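PDB 4KPP: Sodium/calcium exchanger membrane region domain-containing protein from Archaeoglobus fulgidus, which probably exchanges protons for calcium ions across the archaeal membrane, as an H+/Ca2+ antiporter of the sodium/calcium exchanger family. Local coordinates for residues 64-69 and 178-183; 95-100 and 306-311; 117-122 and 273-278. All coordinates share one frame; numbering follows the deposited sequence.

Contact 1: residues 64-69 and 178-183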
ATOM      1  N   SER A  64       8.283 -18.757   5.807  1.00 48.30           N
ATOM      2  CA  SER A  64       7.423 -18.663   4.633  1.00 46.36           C
ATOM      3  C   SER A  64       6.774 -17.290   4.519  1.00 47.15           C
ATOM      4  O   SER A  64       6.392 -16.864   3.430  1.00 49.14           O
ATOM      5  CB  SER A  64       6.339 -19.742   4.671  1.00 44.73           C
ATOM      6  OG  SER A  64       6.908 -21.037   4.672  1.00 47.91           O
ATOM      7  N   PHE A  65       6.650 -16.601   5.648  1.00 45.32           N
ATOM      8  CA  PHE A  65       5.960 -15.318   5.686  1.00 40.35           C
ATOM      9  C   PHE A  65       6.840 -14.218   6.268  1.00 39.50           C
ATOM     10  O   PHE A  65       6.806 -13.949   7.468  1.00 41.14           O
ATOM     11  CB  PHE A  65       4.663 -15.435   6.490  1.00 39.62           C
ATOM     12  CG  PHE A  65       3.671 -16.401   5.905  1.00 41.06           C
ATOM     13  CD1 PHE A  65       3.717 -17.748   6.234  1.00 44.84           C
ATOM     14  CD2 PHE A  65       2.693 -15.965   5.028  1.00 42.20           C
ATOM     15  CE1 PHE A  65       2.806 -18.640   5.696  1.00 45.56           C
ATOM     16  CE2 PHE A  65       1.779 -16.852   4.488  1.00 44.77           C
ATOM     17  CZ  PHE A  65       1.837 -18.192   4.824  1.00 44.20           C
ATOM     18  N   SER A  66       7.631 -13.587   5.408  1.00 37.74           N
ATOM     19  CA  SER A  66       8.460 -12.460   5.810  1.00 34.44           C
ATOM     20  C   SER A  66       7.584 -11.257   6.131  1.00 34.69           C
ATOM     21  O   SER A  66       6.416 -11.206   5.748  1.00 31.01           O
ATOM     22  CB  SER A  66       9.428 -12.090   4.693  1.00 29.81           C
ATOM     23  OG  SER A  66       8.724 -11.542   3.593  1.00 30.82           O
ATOM     24  N   LEU A  67       8.160 -10.284   6.828  1.00 37.35           N
ATOM     25  CA  LEU A  67       7.442  -9.068   7.185  1.00 38.31           C
ATOM     26  C   LEU A  67       7.010  -8.321   5.926  1.00 37.71           C
ATOM     27  O   LEU A  67       5.981  -7.648   5.913  1.00 39.74           O
ATOM     28  CB  LEU A  67       8.313  -8.176   8.078  1.00 36.13           C
ATOM     29  CG  LEU A  67       7.625  -7.088   8.910  1.00 35.91           C
ATOM     30  CD1 LEU A  67       8.426  -6.814  10.171  1.00 36.87           C
ATOM     31  CD2 LEU A  67       7.437  -5.803   8.111  1.00 36.59           C
ATOM     32  N   ALA A  68       7.801  -8.451   4.866  1.00 34.76           N
ATOM     33  CA  ALA A  68       7.487  -7.814   3.595  1.00 29.81           C
ATOM     34  C   ALA A  68       6.222  -8.413   2.991  1.00 26.66           C
ATOM     35  O   ALA A  68       5.365  -7.691   2.485  1.00 27.60           O
ATOM     36  CB  ALA A  68       8.660  -7.947   2.632  1.00 27.48           C
ATOM     37  N   ILE A  69       6.110  -9.736   3.056  1.00 27.54           N
ATOM     38  CA  ILE A  69       4.947 -10.436   2.518  1.00 26.20           C
ATOM     39  C   ILE A  69       3.672 -10.109   3.291  1.00 26.59           C
ATOM     40  O   ILE A  69       2.611  -9.915   2.694  1.00 31.12           O
ATOM     41  CB  ILE A  69       5.181 -11.969   2.446  1.00 49.53           C
ATOM     42  CG1 ILE A  69       5.818 -12.340   1.105  1.00 50.99           C
ATOM     43  CG2 ILE A  69       3.881 -12.738   2.622  1.00 48.92           C
ATOM     44  CD1 ILE A  69       5.922 -13.832   0.865  1.00 54.92           C
ATOM     45  N   TYR A 178      12.979 -11.965  -1.949  1.00 41.83           N
ATOM     46  CA  TYR A 178      14.010 -12.987  -1.786  1.00 41.29           C
ATOM     47  C   TYR A 178      15.068 -12.588  -0.759  1.00 40.46           C
ATOM     48  O   TYR A 178      15.494 -13.405   0.055  1.00 42.61           O
ATOM     49  CB  TYR A 178      14.669 -13.293  -3.133  1.00 41.84           C
ATOM     50  CG  TYR A 178      15.906 -14.155  -3.031  1.00 48.90           C
ATOM     51  CD1 TYR A 178      15.811 -15.516  -2.770  1.00 52.25           C
ATOM     52  CD2 TYR A 178      17.172 -13.606  -3.199  1.00 51.59           C
ATOM     53  CE1 TYR A 178      16.943 -16.307  -2.677  1.00 55.41           C
ATOM     54  CE2 TYR A 178      18.308 -14.388  -3.108  1.00 54.09           C
ATOM     55  CZ  TYR A 178      18.188 -15.737  -2.847  1.00 57.01           C
ATOM     56  OH  TYR A 178      19.322 -16.516  -2.756  1.00 59.24           O
ATOM     57  N   LEU A 179      15.485 -11.326  -0.800  1.00 41.22           N
ATOM     58  CA  LEU A 179      16.489 -10.821   0.130  1.00 43.03           C
ATOM     59  C   LEU A 179      15.900 -10.579   1.515  1.00 46.37           C
ATOM     60  O   LEU A 179      16.624 -10.561   2.512  1.00 49.14           O
ATOM     61  CB  LEU A 179      17.114  -9.530  -0.400  1.00 38.58           C
ATOM     62  CG  LEU A 179      18.003  -9.652  -1.637  1.00 36.95           C
ATOM     63  CD1 LEU A 179      18.602  -8.300  -1.985  1.00 35.28           C
ATOM     64  CD2 LEU A 179      19.095 -10.691  -1.421  1.00 36.10           C
ATOM     65  N   SER A 180      14.585 -10.391   1.570  1.00 47.18           N
ATOM     66  CA  SER A 180      13.902 -10.132   2.830  1.00 51.86           C
ATOM     67  C   SER A 180      13.787 -11.411   3.651  1.00 56.34           C
ATOM     68  O   SER A 180      13.580 -11.367   4.863  1.00 56.45           O
ATOM     69  CB  SER A 180      12.514  -9.532   2.577  1.00 52.38           C
ATOM     70  OG  SER A 180      11.916  -9.095   3.788  1.00 57.69           O
ATOM     71  N   THR A 181      13.927 -12.550   2.979  1.00 60.07           N
ATOM     72  CA  THR A 181      13.879 -13.849   3.641  1.00 63.28           C
ATOM     73  C   THR A 181      15.231 -14.174   4.275  1.00 64.69           C
ATOM     74  O   THR A 181      15.302 -14.828   5.317  1.00 67.43           O
ATOM     75  CB  THR A 181      13.484 -14.971   2.654  1.00 64.66           C
ATOM     76  OG1 THR A 181      12.288 -14.598   1.957  1.00 64.04           O
ATOM     77  CG2 THR A 181      13.247 -16.282   3.390  1.00 67.98           C
ATOM     78  N   LYS A 182      16.301 -13.700   3.645  1.00 63.66           N
ATOM     79  CA  LYS A 182      17.655 -13.943   4.133  1.00 62.66           C
ATOM     80  C   LYS A 182      18.045 -12.956   5.229  1.00 64.37           C
ATOM     81  O   LYS A 182      19.068 -13.124   5.897  1.00 62.16           O
ATOM     82  CB  LYS A 182      18.660 -13.874   2.982  1.00 58.68           C
ATOM     83  N   ALA A 183      17.225 -11.925   5.411  1.00 66.16           N
ATOM     84  CA  ALA A 183      17.485 -10.920   6.435  1.00 68.50           C
ATOM     85  C   ALA A 183      16.983 -11.387   7.796  1.00 71.35           C
ATOM     86  O   ALA A 183      15.970 -12.082   7.889  1.00 72.55           O
ATOM     87  CB  ALA A 183      16.843  -9.596   6.056  1.00 67.04           C
TER
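Residues 64-69 run from a loop into the start of helix 67-73, and S66 brings its backbone beside S180 and T181 in the C-terminal part of helix 163-182, with the CA atoms of S66 and T181 6.0 Å apart. Such closeness suits small residues, and three of them carry the contact. The OG of S180 is the touching atom on its side: placed opposite the backbone N (chi1 -172°), it lies 3.6 Å from the CB of A68 and 4.0 Å from the CB of S66. The two serine hydroxyls do not bond across the contact. S66 is instead the N-cap of helix 67-73, its OG accepting from the N of I69 over 3.2 Å at an N-H...O angle of 157°. Helix 67-73 is followed closely by helix 76-91, consistent with one membrane span broken in two. With an alanine at S66, the amide of I69 would probably be left without its capping acceptor and the first turn freer to fray. A68, which has a methyl small enough to sit against S180, also meets Y176 and I177 of helix 163-182, while OG1 of T181 hydrogen-bonds back to the carbonyl of I177.

Contact 2: residues 95-100 and 306-311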
ATOM      1  N   GLU A  95     -12.151   5.842 -19.863  1.00 34.21           N
ATOM      2  CA  GLU A  95     -11.601   6.532 -18.704  1.00 29.40           C
ATOM      3  C   GLU A  95     -10.838   5.609 -17.757  1.00 26.34           C
ATOM      4  O   GLU A  95     -10.024   6.068 -16.959  1.00 22.75           O
ATOM      5  CB  GLU A  95     -12.711   7.265 -17.948  1.00 31.70           C
ATOM      6  CG  GLU A  95     -13.289   8.449 -18.701  1.00 34.96           C
ATOM      7  CD  GLU A  95     -12.237   9.492 -19.029  1.00 41.08           C
ATOM      8  OE1 GLU A  95     -11.687  10.101 -18.087  1.00 39.12           O
ATOM      9  OE2 GLU A  95     -11.955   9.699 -20.228  1.00 44.76           O
ATOM     10  N   TYR A  96     -11.099   4.308 -17.851  1.00 25.83           N
ATOM     11  CA  TYR A  96     -10.453   3.338 -16.972  1.00 21.00           C
ATOM     12  C   TYR A  96      -8.937   3.286 -17.178  1.00 24.71           C
ATOM     13  O   TYR A  96      -8.197   2.858 -16.287  1.00 23.44           O
ATOM     14  CB  TYR A  96     -11.079   1.949 -17.142  1.00 24.96           C
ATOM     15  CG  TYR A  96     -12.512   1.857 -16.647  1.00 25.40           C
ATOM     16  CD1 TYR A  96     -12.800   1.862 -15.286  1.00 25.69           C
ATOM     17  CD2 TYR A  96     -13.573   1.760 -17.538  1.00 25.83           C
ATOM     18  CE1 TYR A  96     -14.101   1.780 -14.826  1.00 23.26           C
ATOM     19  CE2 TYR A  96     -14.882   1.673 -17.087  1.00 29.90           C
ATOM     20  CZ  TYR A  96     -15.138   1.683 -15.727  1.00 29.60           C
ATOM     21  OH  TYR A  96     -16.432   1.597 -15.266  1.00 34.52           O
ATOM     22  N   VAL A  97      -8.481   3.727 -18.349  1.00 25.92           N
ATOM     23  CA  VAL A  97      -7.054   3.830 -18.635  1.00 25.14           C
ATOM     24  C   VAL A  97      -6.372   4.811 -17.682  1.00 23.88           C
ATOM     25  O   VAL A  97      -5.307   4.525 -17.132  1.00 22.70           O
ATOM     26  CB  VAL A  97      -6.799   4.287 -20.086  1.00 29.09           C
ATOM     27  CG1 VAL A  97      -5.310   4.459 -20.335  1.00 24.57           C
ATOM     28  CG2 VAL A  97      -7.408   3.296 -21.081  1.00 30.60           C
ATOM     29  N   HIS A  98      -6.993   5.971 -17.491  1.00 28.00           N
ATOM     30  CA  HIS A  98      -6.453   6.981 -16.591  1.00 25.34           C
ATOM     31  C   HIS A  98      -6.650   6.571 -15.137  1.00 23.76           C
ATOM     32  O   HIS A  98      -5.782   6.815 -14.302  1.00 28.24           O
ATOM     33  CB  HIS A  98      -7.110   8.343 -16.834  1.00 27.23           C
ATOM     34  CG  HIS A  98      -7.247   8.701 -18.281  1.00 29.82           C
ATOM     35  ND1 HIS A  98      -6.161   8.899 -19.107  1.00 29.76           N
ATOM     36  CD2 HIS A  98      -8.343   8.903 -19.048  1.00 29.51           C
ATOM     37  CE1 HIS A  98      -6.584   9.201 -20.320  1.00 27.87           C
ATOM     38  NE2 HIS A  98      -7.906   9.210 -20.313  1.00 26.83           N
ATOM     39  N   TYR A  99      -7.791   5.954 -14.841  1.00 24.19           N
ATOM     40  CA  TYR A  99      -8.129   5.582 -13.467  1.00 27.45           C
ATOM     41  C   TYR A  99      -7.111   4.620 -12.854  1.00 26.70           C
ATOM     42  O   TYR A  99      -6.806   4.706 -11.665  1.00 25.92           O
ATOM     43  CB  TYR A  99      -9.534   4.976 -13.387  1.00 28.52           C
ATOM     44  CG  TYR A  99     -10.661   5.943 -13.699  1.00 29.84           C
ATOM     45  CD1 TYR A  99     -10.446   7.319 -13.736  1.00 28.56           C
ATOM     46  CD2 TYR A  99     -11.947   5.477 -13.947  1.00 29.21           C
ATOM     47  CE1 TYR A  99     -11.483   8.199 -14.023  1.00 26.24           C
ATOM     48  CE2 TYR A  99     -12.988   6.348 -14.231  1.00 27.63           C
ATOM     49  CZ  TYR A  99     -12.752   7.705 -14.269  1.00 25.46           C
ATOM     50  OH  TYR A  99     -13.791   8.565 -14.552  1.00 26.98           O
ATOM     51  N   ALA A 100      -6.585   3.711 -13.670  1.00 25.20           N
ATOM     52  CA  ALA A 100      -5.633   2.715 -13.193  1.00 25.82           C
ATOM     53  C   ALA A 100      -4.382   3.377 -12.637  1.00 23.32           C
ATOM     54  O   ALA A 100      -3.876   2.987 -11.583  1.00 21.89           O
ATOM     55  CB  ALA A 100      -5.269   1.741 -14.310  1.00 28.23           C
ATOM     56  N   SER A 306       1.164  -1.787 -24.121  1.00 41.75           N
ATOM     57  CA  SER A 306       1.674  -0.843 -23.136  1.00 39.30           C
ATOM     58  C   SER A 306       0.535  -0.008 -22.550  1.00 38.43           C
ATOM     59  O   SER A 306      -0.408   0.349 -23.255  1.00 40.09           O
ATOM     60  CB  SER A 306       2.716   0.081 -23.770  1.00 37.19           C
ATOM     61  OG  SER A 306       3.865  -0.641 -24.169  1.00 38.00           O
ATOM     62  N   LEU A 307       0.624   0.295 -21.259  1.00 35.14           N
ATOM     63  CA  LEU A 307      -0.383   1.120 -20.606  1.00 31.06           C
ATOM     64  C   LEU A 307      -0.084   2.588 -20.881  1.00 31.57           C
ATOM     65  O   LEU A 307       0.915   3.119 -20.397  1.00 30.10           O
ATOM     66  CB  LEU A 307      -0.403   0.848 -19.103  1.00 25.62           C
ATOM     67  CG  LEU A 307      -1.346   1.688 -18.241  1.00 28.40           C
ATOM     68  CD1 LEU A 307      -2.793   1.474 -18.654  1.00 27.53           C
ATOM     69  CD2 LEU A 307      -1.155   1.355 -16.771  1.00 32.02           C
ATOM     70  N   PRO A 308      -0.951   3.247 -21.667  1.00 25.65           N
ATOM     71  CA  PRO A 308      -0.708   4.636 -22.072  1.00 26.07           C
ATOM     72  C   PRO A 308      -0.718   5.577 -20.874  1.00 28.73           C
ATOM     73  O   PRO A 308      -1.377   5.308 -19.869  1.00 24.72           O
ATOM     74  CB  PRO A 308      -1.888   4.948 -23.006  1.00 25.23           C
ATOM     75  CG  PRO A 308      -2.450   3.615 -23.396  1.00 26.18           C
ATOM     76  CD  PRO A 308      -2.216   2.727 -22.213  1.00 23.70           C
ATOM     77  N   LEU A 309       0.024   6.669 -20.991  1.00 27.52           N
ATOM     78  CA  LEU A 309       0.113   7.663 -19.940  1.00 26.93           C
ATOM     79  C   LEU A 309      -0.071   9.022 -20.595  1.00 29.16           C
ATOM     80  O   LEU A 309       0.821   9.501 -21.297  1.00 33.49           O
ATOM     81  CB  LEU A 309       1.485   7.580 -19.271  1.00 28.02           C
ATOM     82  CG  LEU A 309       1.637   7.504 -17.750  1.00 28.97           C
ATOM     83  CD1 LEU A 309       0.677   6.501 -17.121  1.00 23.70           C
ATOM     84  CD2 LEU A 309       3.085   7.146 -17.409  1.00 26.31           C
ATOM     85  N   ASP A 310      -1.231   9.638 -20.387  1.00 23.29           N
ATOM     86  CA  ASP A 310      -1.498  10.947 -20.975  1.00 29.05           C
ATOM     87  C   ASP A 310      -0.746  12.043 -20.219  1.00 28.31           C
ATOM     88  O   ASP A 310       0.028  11.750 -19.304  1.00 26.92           O
ATOM     89  CB  ASP A 310      -3.008  11.231 -21.038  1.00 34.37           C
ATOM     90  CG  ASP A 310      -3.635  11.463 -19.665  1.00 36.36           C
ATOM     91  OD1 ASP A 310      -3.018  11.114 -18.643  1.00 34.89           O
ATOM     92  OD2 ASP A 310      -4.766  11.993 -19.610  1.00 44.07           O
ATOM     93  N   ALA A 311      -0.969  13.295 -20.604  1.00 28.53           N
ATOM     94  CA  ALA A 311      -0.302  14.422 -19.957  1.00 29.97           C
ATOM     95  C   ALA A 311      -0.553  14.433 -18.451  1.00 31.99           C
ATOM     96  O   ALA A 311       0.387  14.520 -17.659  1.00 33.83           O
ATOM     97  CB  ALA A 311      -0.746  15.741 -20.586  1.00 27.96           C
TER
HETATM   98  O   HOH W   1      -2.791   5.650 -17.457  1.00 24.69           O
HETATM   99  O   HOH W   2      -3.584   8.319 -19.034  1.00 25.41           O
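V97, near the start of helix 96-127, meets the chain at L307 and P308. Its CG1 branch, swung opposite the amide nitrogen (chi1 177°), approaches the proline ring at CD of P308, 4.0 Å away, and the CD1 methyl of L307 at 4.3 Å; a branched, compact side chain suits this apolar contact. The O of V97 is joined to the O of P308 by one water, which donates to both carbonyls, 2.8 Å to each. Strand 307-308 pairs antiparallel with 160-161, L307 bonding to I161 through the backbone, so the helix start is set beside a small two-stranded sheet. H98 comes next. Its ND1 is hydrogen-bonded, at 2.6 Å, to a second water in the plane of the ring, and that water accepts from the N of D310 at 3.0 Å. OD2 of D310 comes obliquely to the H98 ring, 3.4 Å from H98 CE1, with the ring and carboxylate planes 27° apart. No direct hydrogen bond links the two side chains: D310 is the N-cap of helix 311-331 and gives its OD1 to the amide of Q313, a residue that H98 also touches.

Contact 3: residues 117-122 and 273-278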
ATOM      1  N   SER A 117       3.206  10.210   7.878  1.00 31.60           N
ATOM      2  CA  SER A 117       3.183  11.412   8.702  1.00 32.92           C
ATOM      3  C   SER A 117       2.288  11.235   9.925  1.00 33.13           C
ATOM      4  O   SER A 117       2.684  11.567  11.041  1.00 32.39           O
ATOM      5  CB  SER A 117       2.729  12.622   7.885  1.00 32.83           C
ATOM      6  OG  SER A 117       1.360  12.514   7.542  1.00 35.76           O
ATOM      7  N   LEU A 118       1.083  10.715   9.704  1.00 33.94           N
ATOM      8  CA  LEU A 118       0.114  10.495  10.774  1.00 36.78           C
ATOM      9  C   LEU A 118       0.694   9.570  11.838  1.00 35.71           C
ATOM     10  O   LEU A 118       0.721   9.911  13.022  1.00 36.31           O
ATOM     11  CB  LEU A 118      -1.173   9.894  10.202  1.00 39.18           C
ATOM     12  CG  LEU A 118      -2.509   9.937  10.956  1.00 48.18           C
ATOM     13  CD1 LEU A 118      -3.073   8.528  11.112  1.00 51.81           C
ATOM     14  CD2 LEU A 118      -2.420  10.645  12.308  1.00 49.72           C
ATOM     15  N   VAL A 119       1.160   8.403  11.404  1.00 33.07           N
ATOM     16  CA  VAL A 119       1.728   7.416  12.314  1.00 31.14           C
ATOM     17  C   VAL A 119       2.905   7.994  13.098  1.00 32.75           C
ATOM     18  O   VAL A 119       3.036   7.755  14.300  1.00 33.44           O
ATOM     19  CB  VAL A 119       2.145   6.136  11.560  1.00 27.20           C
ATOM     20  CG1 VAL A 119       2.946   5.211  12.459  1.00 26.65           C
ATOM     21  CG2 VAL A 119       0.912   5.422  11.026  1.00 27.35           C
ATOM     22  N   ALA A 120       3.744   8.772  12.420  1.00 30.80           N
ATOM     23  CA  ALA A 120       4.875   9.418  13.078  1.00 31.77           C
ATOM     24  C   ALA A 120       4.409  10.418  14.135  1.00 30.98           C
ATOM     25  O   ALA A 120       4.955  10.460  15.236  1.00 32.80           O
ATOM     26  CB  ALA A 120       5.779  10.097  12.054  1.00 30.74           C
ATOM     27  N   PHE A 121       3.398  11.217  13.798  1.00 33.70           N
ATOM     28  CA  PHE A 121       2.851  12.207  14.730  1.00 43.43           C
ATOM     29  C   PHE A 121       2.251  11.573  15.981  1.00 43.28           C
ATOM     30  O   PHE A 121       2.437  12.073  17.091  1.00 43.69           O
ATOM     31  CB  PHE A 121       1.800  13.083  14.043  1.00 51.09           C
ATOM     32  CG  PHE A 121       2.381  14.215  13.248  1.00 59.57           C
ATOM     33  CD1 PHE A 121       3.497  14.899  13.704  1.00 62.16           C
ATOM     34  CD2 PHE A 121       1.814  14.593  12.041  1.00 62.44           C
ATOM     35  CE1 PHE A 121       4.036  15.943  12.972  1.00 62.89           C
ATOM     36  CE2 PHE A 121       2.348  15.635  11.304  1.00 63.15           C
ATOM     37  CZ  PHE A 121       3.460  16.311  11.769  1.00 62.49           C
ATOM     38  N   ILE A 122       1.524  10.476  15.797  1.00 40.60           N
ATOM     39  CA  ILE A 122       0.925   9.763  16.918  1.00 39.94           C
ATOM     40  C   ILE A 122       2.016   9.155  17.790  1.00 43.69           C
ATOM     41  O   ILE A 122       1.924   9.167  19.018  1.00 45.44           O
ATOM     42  CB  ILE A 122      -0.045   8.671  16.434  1.00 38.42           C
ATOM     43  CG1 ILE A 122      -1.219   9.309  15.687  1.00 37.82           C
ATOM     44  CG2 ILE A 122      -0.546   7.832  17.603  1.00 39.17           C
ATOM     45  CD1 ILE A 122      -2.242   8.315  15.195  1.00 37.40           C
ATOM     46  N   ALA A 273       8.541  -1.662  14.292  1.00 38.60           N
ATOM     47  CA  ALA A 273       7.860  -2.655  13.472  1.00 37.16           C
ATOM     48  C   ALA A 273       6.710  -2.024  12.688  1.00 38.49           C
ATOM     49  O   ALA A 273       6.444  -2.402  11.546  1.00 34.39           O
ATOM     50  CB  ALA A 273       7.355  -3.794  14.335  1.00 34.50           C
ATOM     51  N   SER A 274       6.037  -1.059  13.308  1.00 40.32           N
ATOM     52  CA  SER A 274       4.935  -0.357  12.667  1.00 39.54           C
ATOM     53  C   SER A 274       5.419   0.411  11.438  1.00 37.72           C
ATOM     54  O   SER A 274       4.787   0.374  10.384  1.00 36.79           O
ATOM     55  CB  SER A 274       4.263   0.591  13.659  1.00 43.67           C
ATOM     56  OG  SER A 274       3.114   1.190  13.091  1.00 47.11           O
ATOM     57  N   MET A 275       6.548   1.101  11.578  1.00 37.70           N
ATOM     58  CA  MET A 275       7.127   1.844  10.464  1.00 38.14           C
ATOM     59  C   MET A 275       7.752   0.918   9.422  1.00 34.82           C
ATOM     60  O   MET A 275       7.756   1.233   8.235  1.00 35.85           O
ATOM     61  CB  MET A 275       8.169   2.853  10.955  1.00 40.35           C
ATOM     62  CG  MET A 275       7.612   3.979  11.815  1.00 41.17           C
ATOM     63  SD  MET A 275       6.270   4.898  11.032  1.00 63.19           S
ATOM     64  CE  MET A 275       7.008   5.351   9.466  1.00 32.94           C
ATOM     65  N   ASN A 276       8.289  -0.214   9.869  1.00 33.27           N
ATOM     66  CA  ASN A 276       8.826  -1.216   8.952  1.00 31.47           C
ATOM     67  C   ASN A 276       7.776  -1.663   7.944  1.00 29.04           C
ATOM     68  O   ASN A 276       8.078  -1.866   6.770  1.00 29.16           O
ATOM     69  CB  ASN A 276       9.344  -2.439   9.714  1.00 30.46           C
ATOM     70  CG  ASN A 276      10.694  -2.201  10.356  1.00 36.55           C
ATOM     71  OD1 ASN A 276      11.477  -1.374   9.894  1.00 38.04           O
ATOM     72  ND2 ASN A 276      10.975  -2.932  11.430  1.00 38.71           N
ATOM     73  N   ALA A 277       6.544  -1.811   8.419  1.00 27.97           N
ATOM     74  CA  ALA A 277       5.446  -2.285   7.591  1.00 26.65           C
ATOM     75  C   ALA A 277       5.002  -1.217   6.601  1.00 29.65           C
ATOM     76  O   ALA A 277       4.761  -1.510   5.429  1.00 31.00           O
ATOM     77  CB  ALA A 277       4.273  -2.727   8.468  1.00 22.06           C
ATOM     78  N   LEU A 278       4.891   0.019   7.078  1.00 29.97           N
ATOM     79  CA  LEU A 278       4.483   1.133   6.227  1.00 29.94           C
ATOM     80  C   LEU A 278       5.511   1.415   5.136  1.00 26.78           C
ATOM     81  O   LEU A 278       5.156   1.777   4.013  1.00 27.95           O
ATOM     82  CB  LEU A 278       4.257   2.394   7.060  1.00 31.29           C
ATOM     83  CG  LEU A 278       3.088   2.388   8.043  1.00 35.33           C
ATOM     84  CD1 LEU A 278       2.914   3.772   8.634  1.00 37.11           C
ATOM     85  CD2 LEU A 278       1.806   1.923   7.370  1.00 36.47           C
TER
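V119 has the largest share of this contact, reaching from residues 117-122 to M275 and L278. The two helical segments run nearly antiparallel, at 174°, with their axes 11.0 Å apart at closest approach, a spacing that medium-sized side chains can bridge. V119 divides its branches between the partners. CG1 of V119, anti to the backbone N (chi1 170°), lies 3.6 Å from the SD of M275, the two side chains sliding past each other in opposite directions. CG2 of V119 meets the CD1 methyl of L278 tip to tip at 3.5 Å, a snug fit. A bend at chi2 (-55°) sets the methionine sulfur alongside the valine, and chi3 turns only the terminal methyl. Helices 96-127 and 271-285 belong to the two separate stretches of sequence that match the sodium/calcium exchanger family, so the contact packs one half of the transporter against the other within the helical bundle. L259 and I263 of helix 242-267 also touch V119. S274 brings its OG to 4.1 Å from CG1 of V119, but that hydroxyl is engaged by the carbonyl of A262. The side chain of M275 lies about 10 Å from the bound calcium ion.

How the contacts relate
Contacts 1 and 3 are neighbours, their centres 20 Å apart, and they touch where CD2 of L67 packs 4.1 Å from CA of A277. Contact 2 lies farther off, its centre 33 Å from that of contact 1 and 31 Å from that of contact 3, on the opposite side of the chain's centre from contact 3. Helix 96-127 nevertheless links contacts 2 and 3, starting at one and passing through the other. Along the chain, contact 3 is nested within the loop closed by contact 2, while contact 1 crosses both. Contact 1 stays within the first exchanger half; contacts 2 and 3 tie that half to the second, joining the two at separate places.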